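Local coordinates for hydrazine synthase beta subunit (Candidatus Kuenenia stuttgartiensis, PDB 5C2V), which forms, with the alpha and gamma subunits, the complex that condenses nitric oxide with ammonium into hydrazine, and may modulate hydroxylamine transport through a tunnel between their active sites, at the trimethyl glycine site. Sequence-based numbering; all coordinates share one arbitrary frame. Chains: chain A, Hydrazine synthase beta subunit; chain B, Hydrazine synthase gamma subunit.

The trimethyl glycine site. Residues chain A 187-188, 243, 302; chain B 241-242. With BET (trimethyl glycine), chain C.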
loop_
_atom_site.group_PDB
_atom_site.type_symbol
_atom_site.label_atom_id
_atom_site.label_comp_id
_atom_site.label_asym_id
_atom_site.label_seq_id
_atom_site.Cartn_x
_atom_site.Cartn_y
_atom_site.Cartn_z
ATOM N N HIS A 187 13.040 22.817 30.953
ATOM C CA HIS A 187 12.639 21.601 31.647
ATOM C C HIS A 187 13.510 20.417 31.252
ATOM O O HIS A 187 13.874 20.264 30.084
ATOM C CB HIS A 187 11.164 21.294 31.378
ATOM C CG HIS A 187 10.220 22.112 32.202
ATOM N ND1 HIS A 187 10.117 23.481 32.078
ATOM C CD2 HIS A 187 9.343 21.756 33.172
ATOM C CE1 HIS A 187 9.213 23.932 32.930
ATOM N NE2 HIS A 187 8.729 22.905 33.606
ATOM N N GLU A 188 13.840 19.591 32.243
ATOM C CA GLU A 188 14.678 18.410 32.055
ATOM C C GLU A 188 16.030 18.755 31.437
ATOM O O GLU A 188 16.425 18.178 30.424
ATOM C CB GLU A 188 13.950 17.374 31.195
ATOM C CG GLU A 188 12.681 16.838 31.837
ATOM C CD GLU A 188 12.092 15.665 31.079
ATOM O OE1 GLU A 188 12.624 15.326 30.001
ATOM O OE2 GLU A 188 11.099 15.082 31.562
ATOM N N ARG A 243 13.374 23.225 22.903
ATOM C CA ARG A 243 14.462 22.292 23.154
ATOM C C ARG A 243 14.667 21.416 21.926
ATOM O O ARG A 243 13.773 20.669 21.532
ATOM C CB ARG A 243 14.165 21.441 24.389
ATOM C CG ARG A 243 13.964 22.253 25.661
ATOM C CD ARG A 243 13.297 21.433 26.755
ATOM N NE ARG A 243 11.872 21.237 26.500
ATOM C CZ ARG A 243 11.094 20.415 27.197
ATOM N NH1 ARG A 243 11.600 19.702 28.194
ATOM N NH2 ARG A 243 9.807 20.302 26.894
ATOM N N ARG A 302 11.704 17.412 20.187
ATOM C CA ARG A 302 12.933 17.360 20.977
ATOM C C ARG A 302 13.551 15.964 20.954
ATOM O O ARG A 302 14.772 15.815 20.931
ATOM C CB ARG A 302 12.663 17.788 22.423
ATOM C CG ARG A 302 13.920 17.913 23.276
ATOM C CD ARG A 302 14.004 16.811 24.320
ATOM N NE ARG A 302 13.223 17.122 25.514
ATOM C CZ ARG A 302 12.994 16.264 26.502
ATOM N NH1 ARG A 302 13.484 15.033 26.440
ATOM N NH2 ARG A 302 12.274 16.633 27.552
ATOM N N VAL B 241 7.001 13.517 37.875
ATOM C CA VAL B 241 8.200 13.565 37.041
ATOM C C VAL B 241 8.907 14.928 37.068
ATOM O O VAL B 241 10.004 15.077 36.528
ATOM C CB VAL B 241 7.846 13.212 35.571
ATOM C CG1 VAL B 241 7.283 14.430 34.851
ATOM C CG2 VAL B 241 9.054 12.660 34.829
ATOM N N GLU B 242 8.290 15.915 37.710
ATOM C CA GLU B 242 8.832 17.274 37.713
ATOM C C GLU B 242 9.708 17.589 38.925
ATOM O O GLU B 242 10.348 18.640 38.977
ATOM C CB GLU B 242 7.693 18.292 37.627
ATOM C CG GLU B 242 7.272 18.629 36.205
ATOM C CD GLU B 242 5.929 19.328 36.145
ATOM O OE1 GLU B 242 4.992 18.876 36.836
ATOM O OE2 GLU B 242 5.810 20.330 35.409
HETATM N N BET C . 7.021 18.112 31.508
HETATM C CA BET C . 8.541 18.062 31.397
HETATM C C BET C . 8.991 18.363 29.868
HETATM O O BET C . 9.488 17.368 29.283
HETATM O OXT BET C . 8.788 19.538 29.480
HETATM C C1 BET C . 6.557 17.263 32.673
HETATM C C2 BET C . 6.353 17.573 30.242
HETATM C C3 BET C . 6.560 19.529 31.804
#
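Trimethyl glycine lies between the YncE-like beta-propeller of the beta subunit and a loop of the gamma subunit, its carboxylate directed to the propeller and its quaternary ammonium head to chain B. The structure alone does not show a role for the betaine, which may come from the cells or from crystallisation.

Charge pairing holds the carboxylate. A:Arg243, from strand 241-245, presents its guanidinium edge to it, the ligand's carboxyl carbon lying in the guanidinium plane; NH2 makes a salt bridge and hydrogen bond of 2.9 Å to OXT, which is tilted 27° out of that plane, so the bond is bent, while NH1 adds weak, longer bonds to both carboxylate oxygens. A:Arg302 supports the other oxygen by a looser salt bridge, its NH2 3.4 Å from BET O. Its guanidinium meets one face of A:Arg243 edge-on, NE above it near the rim and A:Arg243 CZ in the plane of A:Arg302.

Bonds within chain A probably help to position both arginines. NH1 of A:Arg243 donates 3.0 Å to the backbone O of A:His187, meeting it from above the carbonyl plane. NH2 of A:Arg302 donates a hydrogen bond, also a salt bridge, of 2.8 Å to OE1 of A:Glu188, again from above the carboxylate plane. A:Glu188 CD lies 3.6 Å from BET O, a like-charge approach that A:Arg302 would probably offset.

Apolar and longer-range charge contacts line parts of the trimethylammonium end. A:His187, CG anti to its carbonyl carbon (chi1 -79°), sets CB beside OXT and its ring atom CD2 3.8 Å from methyl C3. From chain B, the CG1 methyl of B:Val241 packs 3.6 Å from methyl C1, and the extended B:Glu242 chain brings carboxylate OE2 3.8 Å from C3, where its negative charge would probably complement the trimethylammonium group.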